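Local coordinates for putative transcriptional regulator (Streptomyces coelicolor, PDB 2HXI), which probably binds regulatory DNA as a transcription factor of the TetR family, at residues W29-I34 / R68-K73; R83-A88 / E111-Q116. All coordinates share one frame; numbering follows the deposited sequence.

Contact 1: W29-I34 / R68-K73; sequences WSTEQI and RHFRNK
Ile34 divides its branches between two rings, and with Thr31 it makes up the tightly packed part of the contact. An extended CG1 arm (chi2 169°) sets Ile34 CD1 over the centre of the His69 imidazole, a CH-pi contact with 3.4 Å from the methyl to the ring centroid. Ile34 CG2 meets the edge of Phe70, 3.9 Å from Phe70 CE2. Beside it Thr31 comes from the opposite direction to Phe70, Thr31 CG2 lying 3.4 Å from Phe70 CZ. Leu76 and Ala79 of helix 73-88 also pack on Phe70. The first helix of the predicted TetR DNA-binding domain, 31-43, is thus held against the loop that leaves the predicted helix-turn-helix. A capping box opens that helix: Gln33 N donates to Ser30 OG (3.1 Å), and Ser30 N returns an almost straight bond to Gln33 OE1 (2.9 Å, 171°), in the carbonyl plane on a lone pair. This capping end belongs to the looser, solvent side, where Gln33 is exposed and Trp29 barely grazes His69, its indole NE1 donating instead to Leu59 O. Replacing His69 by an alanine would probably leave Ile34 CD1 without the ring face it covers and open a gap over that methyl.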
ATOM      1  N   TRP B  29      21.102  26.027  12.356  1.00 35.87           N
ATOM      2  CA  TRP B  29      20.052  25.133  12.818  1.00 31.51           C
ATOM      3  C   TRP B  29      20.607  23.720  12.964  1.00 30.53           C
ATOM      4  O   TRP B  29      21.554  23.350  12.262  1.00 28.26           O
ATOM      5  CB  TRP B  29      18.951  25.141  11.764  1.00 30.23           C
ATOM      6  CG  TRP B  29      18.406  26.485  11.459  1.00 27.01           C
ATOM      7  CD1 TRP B  29      18.511  27.169  10.293  1.00 25.03           C
ATOM      8  CD2 TRP B  29      17.623  27.285  12.332  1.00 27.71           C
ATOM      9  NE1 TRP B  29      17.841  28.380  10.380  1.00 27.16           N
ATOM     10  CE2 TRP B  29      17.284  28.465  11.636  1.00 27.38           C
ATOM     11  CE3 TRP B  29      17.180  27.125  13.655  1.00 28.07           C
ATOM     12  CZ2 TRP B  29      16.503  29.480  12.219  1.00 28.85           C
ATOM     13  CZ3 TRP B  29      16.428  28.138  14.227  1.00 27.92           C
ATOM     14  CH2 TRP B  29      16.093  29.293  13.506  1.00 28.15           C
ATOM     15  N   SER B  30      20.075  22.936  13.888  1.00 29.57           N
ATOM     16  CA  SER B  30      20.420  21.518  13.918  1.00 29.65           C
ATOM     17  C   SER B  30      19.652  20.821  12.793  1.00 29.21           C
ATOM     18  O   SER B  30      18.689  21.377  12.262  1.00 28.15           O
ATOM     19  CB  SER B  30      20.022  20.898  15.229  1.00 30.49           C
ATOM     20  OG  SER B  30      18.596  21.017  15.420  1.00 30.90           O
ATOM     21  N   THR B  31      20.048  19.595  12.486  1.00 29.28           N
ATOM     22  CA  THR B  31      19.353  18.727  11.526  1.00 29.86           C
ATOM     23  C   THR B  31      17.930  18.545  12.014  1.00 30.56           C
ATOM     24  O   THR B  31      16.980  18.717  11.242  1.00 29.51           O
ATOM     25  CB  THR B  31      20.063  17.361  11.395  1.00 30.17           C
ATOM     26  OG1 THR B  31      21.427  17.579  11.015  1.00 29.58           O
ATOM     27  CG2 THR B  31      19.403  16.459  10.316  1.00 28.24           C
ATOM     28  N   GLU B  32      17.790  18.221  13.299  1.00 31.30           N
ATOM     29  CA  GLU B  32      16.455  18.120  13.924  1.00 32.16           C
ATOM     30  C   GLU B  32      15.524  19.327  13.649  1.00 30.01           C
ATOM     31  O   GLU B  32      14.395  19.145  13.204  1.00 30.24           O
ATOM     32  CB  GLU B  32      16.546  17.759  15.418  1.00 33.06           C
ATOM     33  CG  GLU B  32      17.046  16.307  15.694  1.00 40.45           C
ATOM     34  CD  GLU B  32      18.577  16.097  15.503  1.00 47.81           C
ATOM     35  OE1 GLU B  32      19.329  17.099  15.321  1.00 49.40           O
ATOM     36  OE2 GLU B  32      19.019  14.908  15.555  1.00 51.42           O
ATOM     37  N   GLN B  33      16.005  20.549  13.862  1.00 27.90           N
ATOM     38  CA  GLN B  33      15.258  21.761  13.523  1.00 26.83           C
ATOM     39  C   GLN B  33      14.882  21.919  12.025  1.00 24.35           C
ATOM     40  O   GLN B  33      13.776  22.362  11.677  1.00 24.07           O
ATOM     41  CB  GLN B  33      16.007  22.993  14.029  1.00 27.37           C
ATOM     42  CG  GLN B  33      16.010  23.091  15.541  1.00 29.44           C
ATOM     43  CD  GLN B  33      16.892  24.172  15.992  1.00 34.95           C
ATOM     44  OE1 GLN B  33      18.085  24.196  15.650  1.00 32.99           O
ATOM     45  NE2 GLN B  33      16.321  25.131  16.725  1.00 36.94           N
ATOM     46  N   ILE B  34      15.840  21.634  11.154  1.00 21.81           N
ATOM     47  CA  ILE B  34      15.609  21.620   9.722  1.00 20.20           C
ATOM     48  C   ILE B  34      14.463  20.631   9.373  1.00 21.47           C
ATOM     49  O   ILE B  34      13.531  20.980   8.640  1.00 20.16           O
ATOM     50  CB  ILE B  34      16.925  21.260   8.968  1.00 20.15           C
ATOM     51  CG1 ILE B  34      18.008  22.358   9.250  1.00 17.91           C
ATOM     52  CG2 ILE B  34      16.671  21.110   7.491  1.00 16.09           C
ATOM     53  CD1 ILE B  34      19.458  21.928   8.760  1.00 18.87           C
ATOM     54  N   ARG B  68      24.593  20.142   3.414  1.00 27.45           N
ATOM     55  CA  ARG B  68      25.608  19.670   4.360  1.00 28.45           C
ATOM     56  C   ARG B  68      24.976  18.676   5.318  1.00 30.42           C
ATOM     57  O   ARG B  68      25.670  17.891   5.972  1.00 31.33           O
ATOM     58  CB  ARG B  68      26.179  20.841   5.150  1.00 26.71           C
ATOM     59  CG  ARG B  68      27.115  21.719   4.334  1.00 26.81           C
ATOM     60  CD  ARG B  68      27.910  22.571   5.263  1.00 25.93           C
ATOM     61  NE  ARG B  68      28.864  21.783   6.067  1.00 26.25           N
ATOM     62  CZ  ARG B  68      29.644  22.314   6.985  1.00 23.62           C
ATOM     63  NH1 ARG B  68      29.570  23.631   7.187  1.00 23.67           N
ATOM     64  NH2 ARG B  68      30.493  21.551   7.687  1.00 20.38           N
ATOM     65  N   HIS B  69      23.658  18.720   5.409  1.00 31.39           N
ATOM     66  CA  HIS B  69      22.939  17.892   6.384  1.00 32.81           C
ATOM     67  C   HIS B  69      22.405  16.561   5.848  1.00 34.58           C
ATOM     68  O   HIS B  69      22.185  15.614   6.636  1.00 34.81           O
ATOM     69  CB  HIS B  69      21.790  18.668   6.958  1.00 32.29           C
ATOM     70  CG  HIS B  69      22.207  19.688   7.950  1.00 32.47           C
ATOM     71  ND1 HIS B  69      22.536  20.976   7.596  1.00 34.95           N
ATOM     72  CD2 HIS B  69      22.369  19.607   9.291  1.00 33.20           C
ATOM     73  CE1 HIS B  69      22.866  21.653   8.681  1.00 34.11           C
ATOM     74  NE2 HIS B  69      22.784  20.842   9.721  1.00 35.31           N
ATOM     75  N   PHE B  70      22.190  16.509   4.535  1.00 35.85           N
ATOM     76  CA  PHE B  70      21.550  15.355   3.881  1.00 38.24           C
ATOM     77  C   PHE B  70      22.253  15.042   2.590  1.00 39.53           C
ATOM     78  O   PHE B  70      22.455  15.930   1.755  1.00 40.40           O
ATOM     79  CB  PHE B  70      20.059  15.648   3.630  1.00 37.50           C
ATOM     80  CG  PHE B  70      19.366  16.137   4.864  1.00 38.72           C
ATOM     81  CD1 PHE B  70      19.077  15.251   5.904  1.00 39.33           C
ATOM     82  CD2 PHE B  70      19.074  17.494   5.019  1.00 37.48           C
ATOM     83  CE1 PHE B  70      18.483  15.707   7.058  1.00 38.78           C
ATOM     84  CE2 PHE B  70      18.482  17.968   6.169  1.00 37.71           C
ATOM     85  CZ  PHE B  70      18.171  17.088   7.185  1.00 38.14           C
ATOM     86  N   ARG B  71      22.628  13.771   2.425  1.00 40.81           N
ATOM     87  CA  ARG B  71      23.276  13.335   1.207  1.00 41.94           C
ATOM     88  C   ARG B  71      22.524  13.833  -0.061  1.00 41.81           C
ATOM     89  O   ARG B  71      23.163  14.189  -1.051  1.00 41.63           O
ATOM     90  CB  ARG B  71      23.454  11.817   1.258  1.00 43.05           C
ATOM     91  CG  ARG B  71      24.051  11.160   0.041  1.00 47.58           C
ATOM     92  CD  ARG B  71      24.188   9.668   0.331  1.00 52.87           C
ATOM     93  NE  ARG B  71      25.255   9.427   1.312  1.00 57.25           N
ATOM     94  CZ  ARG B  71      25.229   8.503   2.279  1.00 59.14           C
ATOM     95  NH1 ARG B  71      24.175   7.700   2.444  1.00 58.11           N
ATOM     96  NH2 ARG B  71      26.276   8.384   3.094  1.00 59.92           N
ATOM     97  N   ASN B  72      21.186  13.903  -0.002  1.00 41.70           N
ATOM     98  CA  ASN B  72      20.332  14.254  -1.180  1.00 41.08           C
ATOM     99  C   ASN B  72      18.856  14.460  -0.786  1.00 39.94           C
ATOM    100  O   ASN B  72      18.492  14.257   0.370  1.00 38.04           O
ATOM    101  CB  ASN B  72      20.440  13.158  -2.270  1.00 41.80           C
ATOM    102  CG  ASN B  72      20.166  11.741  -1.728  1.00 43.75           C
ATOM    103  OD1 ASN B  72      19.173  11.501  -1.043  1.00 43.98           O
ATOM    104  ND2 ASN B  72      21.061  10.791  -2.051  1.00 44.88           N
ATOM    105  N   LYS B  73      18.000  14.819  -1.743  1.00 38.13           N
ATOM    106  CA  LYS B  73      16.612  15.044  -1.416  1.00 37.30           C
ATOM    107  C   LYS B  73      15.819  13.826  -0.902  1.00 36.81           C
ATOM    108  O   LYS B  73      14.904  14.011  -0.080  1.00 35.14           O
ATOM    109  CB  LYS B  73      15.855  15.649  -2.594  1.00 37.16           C
ATOM    110  CG  LYS B  73      14.509  16.151  -2.184  1.00 37.31           C
ATOM    111  CD  LYS B  73      13.731  16.721  -3.370  1.00 38.57           C
ATOM    112  CE  LYS B  73      12.304  17.037  -2.951  1.00 39.49           C
ATOM    113  NZ  LYS B  73      11.484  17.566  -4.120  1.00 42.25           N
TER

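Contact 2: R83-A88 / E111-Q116; sequences RILLSA and ESFGQQ
Apolar contact dominates, and Ile84 and Phe113 carry most of it. Ile84 CG2 stands over the middle of the Phe113 ring, 3.6 Å from its centroid and 11° off the normal, a well-centred CH-pi contact. With chi1 at -56° this methyl lies anti to the backbone N, while CG1 lies beside the backbone N and carries Ile84 CD1 to 3.8 Å from Gln116 NE2. Leu85 comes to the edge of the same ring, Leu85 CD2 lying 3.9 Å from Phe113 CE2. Trp123 stacks with Phe113 and also touches Leu85, so helix 117-126 shares in this hydrophobic cluster. Where the backbones come nearest, small side chains permit it. Ala88 CB lies 3.3 Å from Ser112 OG, and Ser112 CB rests against the Ala88 and Ile84 methyls.

No direct hydrogen bond crosses between the segments. A water does so instead, 2.8 Å from Ser87 OG and 2.7 Å from Ser112 OG, bridging the two hydroxyls on the more solvent-exposed side. Further polar bonds come from outside the segments: Gln116 NE2 donates to Ala39 O of helix 31-43, and Arg108 NH2, from helix 98-113 itself, to Ala88 O.

Backbone bonding shapes the second segment, where a type I turn from Phe113 to Gln116 is closed by Gln116 N donating to Phe113 O (2.8 Å). The turn brings Gln116 round to Ile84 and the N-cap position of the following helix. As in other TetR-family proteins, helix 73-88 passes from the DNA-binding domain to the C-terminal domain, and here its end packs on helix 98-113. Between the two segments cohesion therefore rests on shape and apolar burial, with one water as polar bridge; the direct hydrogen bond joining the same two helices comes from Arg108, outside the segments.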
ATOM      1  N   ARG B  83      10.775  12.054  11.421  1.00 21.13           N
ATOM      2  CA  ARG B  83      10.199  12.961  12.384  1.00 21.99           C
ATOM      3  C   ARG B  83       8.728  12.675  12.610  1.00 21.75           C
ATOM      4  O   ARG B  83       8.198  12.970  13.697  1.00 22.94           O
ATOM      5  CB  ARG B  83      10.369  14.444  11.951  1.00 23.00           C
ATOM      6  CG  ARG B  83      11.733  14.821  11.501  1.00 26.19           C
ATOM      7  CD  ARG B  83      12.714  14.631  12.694  1.00 29.16           C
ATOM      8  NE  ARG B  83      12.405  15.506  13.852  1.00 33.17           N
ATOM      9  CZ  ARG B  83      13.078  15.469  15.009  1.00 35.72           C
ATOM     10  NH1 ARG B  83      14.062  14.552  15.176  1.00 35.76           N
ATOM     11  NH2 ARG B  83      12.775  16.319  15.988  1.00 34.59           N
ATOM     12  N   ILE B  84       8.031  12.219  11.553  1.00 21.77           N
ATOM     13  CA  ILE B  84       6.617  11.846  11.667  1.00 21.17           C
ATOM     14  C   ILE B  84       6.445  10.616  12.549  1.00 22.01           C
ATOM     15  O   ILE B  84       5.529  10.575  13.376  1.00 22.79           O
ATOM     16  CB  ILE B  84       5.947  11.570  10.266  1.00 20.56           C
ATOM     17  CG1 ILE B  84       6.098  12.801   9.314  1.00 22.92           C
ATOM     18  CG2 ILE B  84       4.480  11.215  10.402  1.00 20.47           C
ATOM     19  CD1 ILE B  84       5.626  14.117   9.866  1.00 24.17           C
ATOM     20  N   LEU B  85       7.309   9.619  12.380  1.00 21.57           N
ATOM     21  CA  LEU B  85       7.290   8.510  13.349  1.00 21.97           C
ATOM     22  C   LEU B  85       7.494   9.034  14.775  1.00 22.02           C
ATOM     23  O   LEU B  85       6.850   8.576  15.712  1.00 22.75           O
ATOM     24  CB  LEU B  85       8.379   7.505  13.009  1.00 22.55           C
ATOM     25  CG  LEU B  85       8.340   6.848  11.634  1.00 26.21           C
ATOM     26  CD1 LEU B  85       9.550   5.886  11.441  1.00 29.19           C
ATOM     27  CD2 LEU B  85       7.047   6.118  11.533  1.00 26.39           C
ATOM     28  N   LEU B  86       8.437   9.976  14.956  1.00 21.70           N
ATOM     29  CA  LEU B  86       8.752  10.440  16.280  1.00 22.93           C
ATOM     30  C   LEU B  86       7.537  11.072  16.921  1.00 22.54           C
ATOM     31  O   LEU B  86       7.186  10.750  18.082  1.00 23.87           O
ATOM     32  CB  LEU B  86       9.946  11.407  16.212  1.00 23.52           C
ATOM     33  CG  LEU B  86      10.412  11.975  17.564  1.00 24.84           C
ATOM     34  CD1 LEU B  86      10.909  10.887  18.489  1.00 28.63           C
ATOM     35  CD2 LEU B  86      11.513  13.013  17.329  1.00 25.55           C
ATOM     36  N   SER B  87       6.840  11.927  16.162  1.00 23.78           N
ATOM     37  CA  SER B  87       5.634  12.539  16.708  1.00 26.00           C
ATOM     38  C   SER B  87       4.504  11.534  16.888  1.00 24.63           C
ATOM     39  O   SER B  87       3.689  11.680  17.811  1.00 26.19           O
ATOM     40  CB  SER B  87       5.194  13.794  15.943  1.00 26.64           C
ATOM     41  OG  SER B  87       4.825  13.501  14.619  1.00 32.17           O
ATOM     42  N   ALA B  88       4.433  10.515  16.025  1.00 23.82           N
ATOM     43  CA  ALA B  88       3.431   9.474  16.242  1.00 23.45           C
ATOM     44  C   ALA B  88       3.536   8.890  17.637  1.00 22.75           C
ATOM     45  O   ALA B  88       2.511   8.501  18.255  1.00 22.73           O
ATOM     46  CB  ALA B  88       3.521   8.371  15.172  1.00 23.95           C
ATOM     47  N   GLU B 111      -2.665   7.915  11.928  1.00 19.12           N
ATOM     48  CA  GLU B 111      -3.127   9.278  12.198  1.00 21.70           C
ATOM     49  C   GLU B 111      -2.039  10.281  11.860  1.00 20.03           C
ATOM     50  O   GLU B 111      -2.283  11.254  11.149  1.00 20.53           O
ATOM     51  CB  GLU B 111      -3.712   9.350  13.623  1.00 22.37           C
ATOM     52  CG  GLU B 111      -3.236  10.357  14.627  1.00 31.10           C
ATOM     53  CD  GLU B 111      -3.860   9.996  16.040  1.00 32.02           C
ATOM     54  OE1 GLU B 111      -3.180   9.331  16.916  1.00 35.15           O
ATOM     55  OE2 GLU B 111      -5.070  10.346  16.197  1.00 42.10           O
ATOM     56  N   SER B 112      -0.813  10.010  12.304  1.00 18.68           N
ATOM     57  CA  SER B 112       0.301  10.915  12.021  1.00 19.59           C
ATOM     58  C   SER B 112       0.559  11.123  10.536  1.00 20.83           C
ATOM     59  O   SER B 112       0.925  12.237  10.096  1.00 22.11           O
ATOM     60  CB  SER B 112       1.558  10.436  12.742  1.00 19.38           C
ATOM     61  OG  SER B 112       1.381  10.655  14.142  1.00 22.20           O
ATOM     62  N   PHE B 113       0.450  10.063   9.746  1.00 19.36           N
ATOM     63  CA  PHE B 113       0.638  10.209   8.305  1.00 19.67           C
ATOM     64  C   PHE B 113      -0.586  10.796   7.558  1.00 20.96           C
ATOM     65  O   PHE B 113      -0.479  11.149   6.385  1.00 21.93           O
ATOM     66  CB  PHE B 113       1.113   8.889   7.699  1.00 19.75           C
ATOM     67  CG  PHE B 113       2.573   8.647   7.916  1.00 19.66           C
ATOM     68  CD1 PHE B 113       3.525   9.393   7.207  1.00 21.84           C
ATOM     69  CD2 PHE B 113       3.024   7.711   8.831  1.00 16.78           C
ATOM     70  CE1 PHE B 113       4.916   9.193   7.402  1.00 20.57           C
ATOM     71  CE2 PHE B 113       4.405   7.480   9.034  1.00 18.11           C
ATOM     72  CZ  PHE B 113       5.373   8.237   8.326  1.00 20.70           C
ATOM     73  N   GLY B 114      -1.713  10.898   8.261  1.00 22.21           N
ATOM     74  CA  GLY B 114      -3.003  11.301   7.658  1.00 23.84           C
ATOM     75  C   GLY B 114      -2.885  12.573   6.829  1.00 24.50           C
ATOM     76  O   GLY B 114      -3.415  12.644   5.727  1.00 25.22           O
ATOM     77  N   GLN B 115      -2.202  13.582   7.347  1.00 25.68           N
ATOM     78  CA  GLN B 115      -2.073  14.832   6.590  1.00 27.54           C
ATOM     79  C   GLN B 115      -0.700  14.958   5.924  1.00 26.34           C
ATOM     80  O   GLN B 115      -0.359  16.040   5.443  1.00 26.79           O
ATOM     81  CB  GLN B 115      -2.329  16.054   7.481  1.00 29.36           C
ATOM     82  CG  GLN B 115      -3.753  16.180   8.051  1.00 35.62           C
ATOM     83  CD  GLN B 115      -4.740  16.542   6.977  1.00 42.43           C
ATOM     84  OE1 GLN B 115      -5.546  15.701   6.573  1.00 46.22           O
ATOM     85  NE2 GLN B 115      -4.662  17.781   6.466  1.00 44.18           N
ATOM     86  N   GLN B 116       0.047  13.845   5.836  1.00 23.14           N
ATOM     87  CA  GLN B 116       1.393  13.850   5.279  1.00 22.19           C
ATOM     88  C   GLN B 116       1.535  12.763   4.200  1.00 20.61           C
ATOM     89  O   GLN B 116       2.433  11.899   4.280  1.00 21.32           O
ATOM     90  CB  GLN B 116       2.472  13.689   6.375  1.00 21.15           C
ATOM     91  CG  GLN B 116       2.566  14.835   7.362  1.00 22.01           C
ATOM     92  CD  GLN B 116       3.422  15.964   6.809  1.00 23.00           C
ATOM     93  OE1 GLN B 116       3.625  16.047   5.596  1.00 22.65           O
ATOM     94  NE2 GLN B 116       3.969  16.801   7.713  1.00 19.95           N
TER
HETATM   95  O   HOH W   1       2.081  13.272  14.240  1.00 36.89           O

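Overall arrangement
Contact 1 lies near the periphery, its centre about 22 Å from the centre of the chain, whereas contact 2 is a buried junction whose centre is about 8 Å from it; the centres of the two contacts are about 19 Å apart. Both involve helix 73-88, contact 1 through the loop leading into it and contact 2 through its far end. Helix 31-43 also joins them: its start forms contact 1, where Glu32 packs on Arg83 of contact 2, and farther along Asp36 makes a salt bridge to Arg83. Each contact sets an isoleucine methyl over a ring face. In contact 1 polar capping and exposed side chains flank that packing on one side, while contact 2 continues into the aromatic and aliphatic interior of the C-terminal domain.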